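Local coordinates for protein DNA-(apurinic or apyrimidinic site) endonuclease 2 (Xenopus laevis, PDB 6WCD) that acts in DNA repair as a metal-dependent 3'-5' exonuclease and weak apurinic/apyrimidinic endonuclease, at residues Ser5-Gly10 with Leu181-Thr186; Ser46-Gly51 with Leu320-Leu325; Thr255-Ala260 with Gln265-Thr270. All coordinates share one frame; numbering follows the deposited sequence. Where two conformers were deposited one is given.

Contact 1 of 3, residues Ser5-Gly10 with Leu181-Thr186. With MG (magnesium ion), chain B; BU1 (1,4-butanediol), chain G.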
loop_
_atom_site.group_PDB
_atom_site.type_symbol
_atom_site.label_atom_id
_atom_site.label_comp_id
_atom_site.label_asym_id
_atom_site.label_seq_id
_atom_site.Cartn_x
_atom_site.Cartn_y
_atom_site.Cartn_z
ATOM N N SER A 5 -2.262 4.948 -4.902
ATOM C CA SER A 5 -1.929 4.752 -3.482
ATOM C C SER A 5 -2.034 6.098 -2.776
ATOM O O SER A 5 -1.558 7.110 -3.289
ATOM C CB SER A 5 -0.522 4.204 -3.319
ATOM O OG SER A 5 -0.190 3.936 -1.992
ATOM N N TRP A 6 -2.634 6.113 -1.588
ATOM C CA TRP A 6 -2.810 7.359 -0.860
ATOM C C TRP A 6 -2.898 7.131 0.630
ATOM O O TRP A 6 -3.794 6.418 1.106
ATOM C CB TRP A 6 -4.075 8.076 -1.325
ATOM C CG TRP A 6 -4.263 9.496 -0.821
ATOM C CD1 TRP A 6 -3.295 10.359 -0.313
ATOM C CD2 TRP A 6 -5.482 10.225 -0.801
ATOM N NE1 TRP A 6 -3.859 11.550 -0.033
ATOM C CE2 TRP A 6 -5.227 11.486 -0.278
ATOM C CE3 TRP A 6 -6.797 9.913 -1.175
ATOM C CZ2 TRP A 6 -6.196 12.477 -0.139
ATOM C CZ3 TRP A 6 -7.769 10.860 -0.992
ATOM C CH2 TRP A 6 -7.493 12.138 -0.508
ATOM N N ASN A 7 -1.997 7.761 1.395
ATOM C CA ASN A 7 -2.126 7.797 2.848
ATOM C C ASN A 7 -3.099 8.928 3.119
ATOM O O ASN A 7 -2.789 10.117 2.934
ATOM C CB ASN A 7 -0.804 8.027 3.538
ATOM C CG ASN A 7 -0.974 8.143 5.039
ATOM O OD1 ASN A 7 -1.955 8.669 5.532
ATOM N ND2 ASN A 7 0.006 7.664 5.777
ATOM N N ILE A 8 -4.331 8.549 3.468
ATOM C CA ILE A 8 -5.458 9.462 3.524
ATOM C C ILE A 8 -5.635 10.096 4.890
ATOM O O ILE A 8 -6.467 10.997 5.054
ATOM C CB ILE A 8 -6.721 8.697 3.045
ATOM C CG1 ILE A 8 -7.855 9.631 2.714
ATOM C CG2 ILE A 8 -7.167 7.665 4.087
ATOM C CD1 ILE A 8 -9.062 8.908 1.993
ATOM N N ASN A 9 -4.817 9.700 5.872
ATOM C CA ASN A 9 -4.832 10.313 7.203
ATOM C C ASN A 9 -6.224 10.308 7.818
ATOM O O ASN A 9 -6.639 11.268 8.477
ATOM C CB ASN A 9 -4.251 11.747 7.193
ATOM C CG ASN A 9 -3.822 12.197 8.584
ATOM O OD1 ASN A 9 -3.215 11.440 9.346
ATOM N ND2 ASN A 9 -4.154 13.416 8.936
ATOM N N GLY A 10 -6.913 9.186 7.611
ATOM C CA GLY A 10 -8.257 9.023 8.131
ATOM C C GLY A 10 -9.299 9.224 7.010
ATOM O O GLY A 10 -9.461 10.341 6.506
ATOM N N LEU A 181 2.820 -1.049 -2.732
ATOM C CA LEU A 181 2.564 0.370 -2.703
ATOM C C LEU A 181 2.121 0.833 -1.355
ATOM O O LEU A 181 1.607 0.051 -0.541
ATOM C CB LEU A 181 1.575 0.740 -3.767
ATOM C CG LEU A 181 0.136 0.301 -3.612
ATOM C CD1 LEU A 181 -0.581 0.608 -4.918
ATOM C CD2 LEU A 181 -0.073 -1.108 -3.373
ATOM N N GLY A 182 2.384 2.081 -1.083
ATOM C CA GLY A 182 1.892 2.660 0.140
ATOM C C GLY A 182 2.932 3.516 0.777
ATOM O O GLY A 182 3.820 4.048 0.116
ATOM N N ASP A 183 2.765 3.725 2.081
ATOM C CA ASP A 183 3.534 4.656 2.880
ATOM C C ASP A 183 4.642 3.847 3.505
ATOM O O ASP A 183 4.429 3.093 4.472
ATOM C CB ASP A 183 2.684 5.340 3.932
ATOM C CG ASP A 183 3.456 6.304 4.803
ATOM O OD1 ASP A 183 4.736 6.381 4.722
ATOM O OD2 ASP A 183 2.791 7.022 5.610
ATOM N N VAL A 184 5.798 3.904 2.864
ATOM C CA VAL A 184 6.977 3.186 3.371
ATOM C C VAL A 184 7.644 3.913 4.515
ATOM O O VAL A 184 8.414 3.308 5.293
ATOM C CB VAL A 184 7.893 2.942 2.151
ATOM C CG1 VAL A 184 9.221 2.372 2.548
ATOM C CG2 VAL A 184 7.214 2.023 1.162
ATOM N N ASN A 185 7.389 5.215 4.700
ATOM C CA ASN A 185 7.883 5.985 5.818
ATOM C C ASN A 185 9.413 6.043 5.880
ATOM O O ASN A 185 9.997 6.170 6.937
ATOM C CB ASN A 185 7.309 5.446 7.145
ATOM C CG ASN A 185 7.256 6.482 8.198
ATOM O OD1 ASN A 185 7.143 7.672 7.902
ATOM N ND2 ASN A 185 7.374 6.059 9.456
ATOM N N THR A 186 10.065 5.981 4.709
ATOM C CA THR A 186 11.490 6.273 4.536
ATOM C C THR A 186 11.634 6.914 3.161
ATOM O O THR A 186 11.032 6.422 2.192
ATOM C CB THR A 186 12.337 5.014 4.553
ATOM O OG1 THR A 186 12.316 4.412 5.860
ATOM C CG2 THR A 186 13.791 5.337 4.260
HETATM MG MG MG B . -1.443 10.325 9.450
HETATM C C1 BU1 G . 13.214 6.426 8.339
HETATM C C2 BU1 G . 14.016 5.116 8.272
HETATM C C3 BU1 G . 13.755 4.200 9.476
HETATM C C4 BU1 G . 15.051 3.868 10.225
HETATM O O5 BU1 G . 13.916 7.447 7.666
HETATM O O6 BU1 G . 14.777 3.849 11.605
HETATM O O HOH W 1 -1.139 10.574 7.408
HETATM O O HOH W 2 -1.728 10.120 11.552
HETATM O O HOH W 3 -0.325 12.038 9.776
HETATM O O HOH W 4 0.284 9.174 9.548
#

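Contact 2 of 3, residues Ser46-Gly51 with Leu320-Leu325. With EDO (1,2-ethanediol), chain E.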
loop_
_atom_site.group_PDB
_atom_site.type_symbol
_atom_site.label_atom_id
_atom_site.label_comp_id
_atom_site.label_asym_id
_atom_site.label_seq_id
_atom_site.Cartn_x
_atom_site.Cartn_y
_atom_site.Cartn_z
ATOM N N SER A 46 -17.587 4.105 5.230
ATOM C CA SER A 46 -16.186 4.150 4.870
ATOM C C SER A 46 -15.732 2.840 4.273
ATOM O O SER A 46 -14.685 2.819 3.621
ATOM C CB SER A 46 -15.360 4.506 6.089
ATOM O OG SER A 46 -15.617 5.824 6.526
ATOM N N ALA A 47 -16.437 1.761 4.495
ATOM C CA ALA A 47 -16.001 0.438 4.048
ATOM C C ALA A 47 -16.685 -0.008 2.777
ATOM O O ALA A 47 -16.041 -0.668 1.949
ATOM C CB ALA A 47 -16.252 -0.585 5.152
ATOM N N ILE A 48 -17.955 0.301 2.585
ATOM C CA ILE A 48 -18.744 -0.189 1.462
ATOM C C ILE A 48 -19.126 1.010 0.618
ATOM O O ILE A 48 -19.877 1.897 1.063
ATOM C CB ILE A 48 -19.954 -0.991 1.946
ATOM C CG1 ILE A 48 -19.415 -2.262 2.624
ATOM C CG2 ILE A 48 -20.821 -1.434 0.751
ATOM C CD1 ILE A 48 -20.448 -3.123 3.241
ATOM N N VAL A 49 -18.582 1.076 -0.603
ATOM C CA VAL A 49 -18.827 2.189 -1.493
ATOM C C VAL A 49 -19.412 1.664 -2.797
ATOM O O VAL A 49 -18.846 0.730 -3.399
ATOM C CB VAL A 49 -17.501 2.951 -1.768
ATOM C CG1 VAL A 49 -17.761 4.102 -2.659
ATOM C CG2 VAL A 49 -16.891 3.434 -0.458
ATOM N N GLU A 50 -20.468 2.296 -3.248
ATOM C CA GLU A 50 -21.116 1.921 -4.512
ATOM C C GLU A 50 -20.103 1.950 -5.650
ATOM O O GLU A 50 -19.386 2.937 -5.826
ATOM C CB GLU A 50 -22.258 2.876 -4.825
ATOM C CG GLU A 50 -23.026 2.479 -6.068
ATOM C CD GLU A 50 -24.033 3.542 -6.485
ATOM O OE1 GLU A 50 -24.437 4.347 -5.621
ATOM O OE2 GLU A 50 -24.400 3.578 -7.680
ATOM N N GLY A 51 -20.081 0.875 -6.452
ATOM C CA GLY A 51 -19.147 0.775 -7.542
ATOM C C GLY A 51 -17.811 0.124 -7.226
ATOM O O GLY A 51 -16.971 -0.023 -8.129
ATOM N N LEU A 320 -12.625 -12.074 2.149
ATOM C CA LEU A 320 -12.172 -10.921 2.909
ATOM C C LEU A 320 -12.992 -9.687 2.580
ATOM O O LEU A 320 -12.924 -8.707 3.309
ATOM C CB LEU A 320 -10.700 -10.621 2.639
ATOM C CG LEU A 320 -10.033 -9.509 3.415
ATOM C CD1 LEU A 320 -10.091 -9.742 4.920
ATOM C CD2 LEU A 320 -8.566 -9.387 2.999
ATOM N N CYS A 321 -13.736 -9.704 1.510
ATOM C CA CYS A 321 -14.453 -8.498 1.107
ATOM C C CYS A 321 -15.366 -8.003 2.241
ATOM O O CYS A 321 -16.060 -8.786 2.921
ATOM C CB CYS A 321 -15.294 -8.762 -0.138
ATOM S SG CYS A 321 -16.104 -7.326 -0.832
ATOM N N THR A 322 -15.372 -6.679 2.431
ATOM C CA THR A 322 -16.176 -6.027 3.453
ATOM C C THR A 322 -17.660 -6.316 3.321
ATOM O O THR A 322 -18.402 -6.258 4.316
ATOM C CB THR A 322 -15.959 -4.519 3.409
ATOM O OG1 THR A 322 -16.217 -4.056 2.099
ATOM C CG2 THR A 322 -14.555 -4.129 3.796
ATOM N N LYS A 323 -18.135 -6.639 2.111
ATOM C CA LYS A 323 -19.572 -6.863 1.959
ATOM C C LYS A 323 -20.036 -8.091 2.727
ATOM O O LYS A 323 -21.228 -8.221 2.990
ATOM C CB LYS A 323 -19.924 -6.989 0.487
ATOM C CG LYS A 323 -19.497 -8.247 -0.189
ATOM C CD LYS A 323 -19.900 -8.142 -1.680
ATOM C CE LYS A 323 -19.723 -9.423 -2.399
ATOM N NZ LYS A 323 -20.134 -9.256 -3.822
ATOM N N TYR A 324 -19.125 -8.952 3.144
ATOM C CA TYR A 324 -19.465 -10.145 3.871
ATOM C C TYR A 324 -19.392 -9.963 5.374
ATOM O O TYR A 324 -19.758 -10.889 6.109
ATOM C CB TYR A 324 -18.548 -11.291 3.464
ATOM C CG TYR A 324 -18.602 -11.656 1.996
ATOM C CD1 TYR A 324 -19.765 -12.006 1.360
ATOM C CD2 TYR A 324 -17.416 -11.651 1.265
ATOM C CE1 TYR A 324 -19.763 -12.381 0.022
ATOM C CE2 TYR A 324 -17.417 -12.006 -0.054
ATOM C CZ TYR A 324 -18.567 -12.345 -0.653
ATOM O OH TYR A 324 -18.500 -12.671 -1.995
ATOM N N LEU A 325 -18.982 -8.808 5.852
ATOM C CA LEU A 325 -18.914 -8.603 7.283
ATOM C C LEU A 325 -20.305 -8.699 7.893
ATOM O O LEU A 325 -21.240 -8.034 7.412
ATOM C CB LEU A 325 -18.263 -7.242 7.585
ATOM C CG LEU A 325 -16.786 -7.163 7.289
ATOM C CD1 LEU A 325 -16.317 -5.706 7.351
ATOM C CD2 LEU A 325 -15.966 -8.019 8.246
HETATM C C1 EDO E . -21.036 4.060 -10.063
HETATM O O1 EDO E . -21.989 4.982 -9.517
HETATM C C2 EDO E . -21.485 2.634 -9.759
HETATM O O2 EDO E . -20.817 1.722 -10.643
#

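Contact 3 of 3, residues Thr255-Ala260 with Gln265-Thr270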
loop_
_atom_site.group_PDB
_atom_site.type_symbol
_atom_site.label_atom_id
_atom_site.label_comp_id
_atom_site.label_asym_id
_atom_site.label_seq_id
_atom_site.Cartn_x
_atom_site.Cartn_y
_atom_site.Cartn_z
ATOM N N THR A 255 5.479 13.865 -1.385
ATOM C CA THR A 255 4.156 13.299 -1.168
ATOM C C THR A 255 3.601 13.561 0.218
ATOM O O THR A 255 2.462 13.159 0.514
ATOM C CB THR A 255 4.147 11.804 -1.426
ATOM O OG1 THR A 255 4.993 11.104 -0.499
ATOM C CG2 THR A 255 4.563 11.507 -2.835
ATOM N N CYS A 256 4.394 14.169 1.112
ATOM C CA CYS A 256 4.024 14.308 2.505
ATOM C C CYS A 256 4.565 15.605 3.033
ATOM O O CYS A 256 5.772 15.885 2.869
ATOM C CB CYS A 256 4.540 13.132 3.319
ATOM S SG CYS A 256 4.065 13.202 5.104
ATOM N N TRP A 257 3.701 16.370 3.742
ATOM C CA TRP A 257 4.036 17.645 4.369
ATOM C C TRP A 257 3.331 17.665 5.721
ATOM O O TRP A 257 2.119 17.354 5.808
ATOM C CB TRP A 257 3.562 18.845 3.544
ATOM C CG TRP A 257 3.949 18.844 2.081
ATOM C CD1 TRP A 257 4.964 19.495 1.514
ATOM C CD2 TRP A 257 3.290 18.111 1.031
ATOM N NE1 TRP A 257 5.003 19.253 0.159
ATOM C CE2 TRP A 257 3.979 18.377 -0.150
ATOM C CE3 TRP A 257 2.185 17.266 1.003
ATOM C CZ2 TRP A 257 3.610 17.859 -1.349
ATOM C CZ3 TRP A 257 1.802 16.736 -0.239
ATOM C CH2 TRP A 257 2.518 17.005 -1.363
ATOM N N CYS A 258 4.008 18.134 6.751
ATOM C CA CYS A 258 3.348 18.135 8.039
ATOM C C CYS A 258 2.168 19.096 8.075
ATOM O O CYS A 258 2.142 20.096 7.408
ATOM C CB CYS A 258 4.322 18.398 9.172
ATOM S SG CYS A 258 5.046 20.058 9.119
ATOM N N SER A 259 1.210 18.812 8.930
ATOM C CA SER A 259 -0.013 19.606 8.915
ATOM C C SER A 259 0.245 21.032 9.358
ATOM O O SER A 259 -0.484 21.945 8.967
ATOM C CB SER A 259 -1.070 18.962 9.819
ATOM O OG SER A 259 -1.453 17.694 9.307
ATOM N N ALA A 260 1.278 21.244 10.151
ATOM C CA ALA A 260 1.438 22.529 10.808
ATOM C C ALA A 260 2.315 23.476 10.001
ATOM O O ALA A 260 3.083 23.074 9.126
ATOM C CB ALA A 260 2.038 22.314 12.205
ATOM N N GLN A 265 2.445 24.562 1.581
ATOM C CA GLN A 265 2.640 25.739 0.774
ATOM C C GLN A 265 4.116 26.081 0.575
ATOM O O GLN A 265 4.476 26.662 -0.437
ATOM C CB GLN A 265 1.936 26.929 1.439
ATOM C CG GLN A 265 0.384 26.813 1.462
ATOM C CD GLN A 265 -0.147 25.601 2.242
ATOM O OE1 GLN A 265 0.143 25.412 3.438
ATOM N NE2 GLN A 265 -0.932 24.766 1.556
ATOM N N THR A 266 4.977 25.798 1.564
ATOM C CA THR A 266 6.392 26.141 1.409
ATOM C C THR A 266 7.175 24.973 0.812
ATOM O O THR A 266 8.391 25.109 0.593
ATOM C CB THR A 266 7.004 26.509 2.751
ATOM O OG1 THR A 266 6.884 25.406 3.634
ATOM C CG2 THR A 266 6.335 27.696 3.356
ATOM N N ASN A 267 6.495 23.867 0.547
ATOM C CA ASN A 267 7.050 22.590 0.074
ATOM C C ASN A 267 8.118 22.066 1.037
ATOM O O ASN A 267 9.170 21.539 0.661
ATOM C CB ASN A 267 7.586 22.694 -1.346
ATOM C CG ASN A 267 7.451 21.394 -2.112
ATOM O OD1 ASN A 267 6.471 20.601 -1.940
ATOM N ND2 ASN A 267 8.417 21.158 -2.986
ATOM N N TYR A 268 7.822 22.195 2.301
ATOM C CA TYR A 268 8.596 21.537 3.349
ATOM C C TYR A 268 8.088 20.104 3.424
ATOM O O TYR A 268 7.152 19.772 4.177
ATOM C CB TYR A 268 8.396 22.306 4.622
ATOM C CG TYR A 268 9.044 21.778 5.902
ATOM C CD1 TYR A 268 10.309 22.124 6.222
ATOM C CD2 TYR A 268 8.303 21.012 6.783
ATOM C CE1 TYR A 268 10.878 21.734 7.444
ATOM C CE2 TYR A 268 8.854 20.613 7.988
ATOM C CZ TYR A 268 10.138 20.970 8.282
ATOM O OH TYR A 268 10.716 20.627 9.488
ATOM N N GLY A 269 8.682 19.238 2.611
ATOM C CA GLY A 269 8.158 17.893 2.418
ATOM C C GLY A 269 9.163 16.807 2.090
ATOM O O GLY A 269 10.367 17.042 1.962
ATOM N N THR A 270 8.624 15.596 1.923
ATOM C CA THR A 270 9.412 14.397 1.663
ATOM C C THR A 270 8.606 13.474 0.772
ATOM O O THR A 270 7.383 13.510 0.806
ATOM C CB THR A 270 9.762 13.652 2.951
ATOM O OG1 THR A 270 10.217 14.574 3.949
ATOM C CG2 THR A 270 10.835 12.662 2.662
HETATM O O HOH W 5 6.719 18.129 6.257
#

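Contact 1 of 3, residues Ser5-Gly10 with Leu181-Thr186
Asn7 and Asp183 meet in a buried polar bridge in the catalytic domain, where strand 2-7 of one sheet faces the corner that follows strand 177-181 of the other. The two pieces of backbone run in nearly the same direction, and the contact buries 180 Å² in all. Its one direct hydrogen bond runs from Asn7 ND2 to Asp183 OD2, 2.9 Å, bent at the hydrogen (140°). The bond uses the anti lone pair of OD2, and OD2 lies close to the Asn7 amide plane although amide and carboxylate are turned 53° apart. Asn7 holds CG opposite its own backbone N (chi1 177°), which carries the amide across to the carboxylate. Its other end is also gripped. Asn7 OD1 accepts Asn9 N at 3.1 Å, an Asx turn, and a water that donates to it over 2.8 Å. That water lies 2.1 Å from the magnesium ion, which Asn9 OD1 also binds and Glu34 helps to hold. Earlier in strand 2-7, Ser5 OG comes within 3.2 Å of Gly182 CA while bonding to Gln33, and Ser5 CB touches Leu181 CD1 at 3.9 Å. Asp183 is an experimentally supported active-site residue, and its side chain also touches His300 and Tyr142. With both ends engaged, the Asn7 amide is probably fixed against flipping, and it links a metal-bound water to Asp183 by hydrogen bonds.

Contact 2 of 3, residues Ser46-Gly51 with Leu320-Leu325
No ring of the two segments takes part where Thr322 meets Ala47 and Ile48: Tyr324, the one ring in these two segments, has its CB directed away from segment 46-51. One face of that ring carries Lys323 CG, 3.9 Å above its centre, and its OH bonds to Cys317 O and Lys316 NZ. The other flat side-chain group, the Glu50 carboxylate, lies at the far end of the first segment, where OE2 accepts a weak bond from an ethanediol probably derived from the crystallisation liquor.

The contact itself is small, 152 Å² in all, and centres on the two branches of Thr322. Thr322 OG1 stands between the backbone N and the carbonyl carbon (chi1 55°), and this rotation brings it to 3.4 Å from Ala47 O. This is at most a weak bond; Ser54 OG bonds to both atoms and is the stronger polar partner of Thr322 OG1. The Thr322 methyl CG2 faces Ala47 CB at 4.2 Å. Ile48 slides past Thr322 in the opposite direction: its CG1 lies 3.7 Å from Thr322 OG1, while CD1 reaches on to Lys323 CA at 4.0 Å. A valine in place of Thr322 would probably leave Ser54 OG without its hydroxyl partner on this residue, with Ala47 O still beside it.

Backbone bonds hold the 3-10 turn 322-324 in shape, with Tyr324 N reaching Cys321 O at 3.1 Å and Leu325 N reaching Thr322 O at 3.0 Å. Thr322 also pairs through its backbone with Ser54, and both Thr322 and Ala47 touch Phe56. The arrangement joins the end of helix 44-47 to the chain that follows strand 310-312, at edge strand 53-57 of one sheet of the DNase I-like fold.

Contact 3 of 3, residues Thr255-Ala260 with Gln265-Thr270
Thr255 and Cys256 both face Thr270 in a classic beta bulge, the feature that joins strand 256-257 to the start of strand 269-278. Thr270 O takes Thr255 N at 2.9 Å, from above its carbonyl plane, and Cys256 N at 3.1 Å in a weak, bent bond. The return bond, Thr270 N to Cys256 O, is 3.0 Å long and lies in the carbonyl plane. Cys256 and Thr270 thus form an antiparallel hydrogen-bonded pair.

Trp257 holds CG opposite its carbonyl carbon (chi1 -51°), which swings the pyrrole edge toward Asn267: Trp257 NE1 donates to Asn267 OD1 over 2.9 Å, nearly straight at 164°, with OD1 close to the ring plane and the amide turned 37° from it. Gly269 passes close to the same indole, and a CB there would clash with Trp257 CD1. Past the bulge the strands part, and a water bridges them, accepting from Cys258 N at 2.8 Å and donating to Tyr268 O at 2.7 Å. Tyr268 is the centre of an inverse gamma turn; the edge of its ring meets Cys258 SG, 4.0 Å from CE2.

Further out, Trp257 packs on Ala263 and Arg264 of helix 263-266. Asn267 leaves that helix with positive phi. Cys256 touches His300, and Thr255 OG1 bonds to Ile272 N and to OD2 of Asp273, probably important for catalysis as in relatives.

Contact 1 is part of the active site and contact 3 lies beside it, with centres 14 Å apart and nearest atoms about 5 Å apart, though they do not touch. Asp273 is close to both, its side chain about 3 Å from those of Asp183 and Thr255; the His300 side chain is about 3 Å from that of Asp183 and about 4 Å from that of Cys256. The Cys256 side chain is about 8 Å from the magnesium ion that contact 1 binds. Contact 2 stands apart from this chemistry, its centre 21 Å from that of contact 1 and 32 Å from that of contact 3. Along the chain, contacts 1 and 2 alternate their segments, whereas contact 3 opens only after contact 1 has closed.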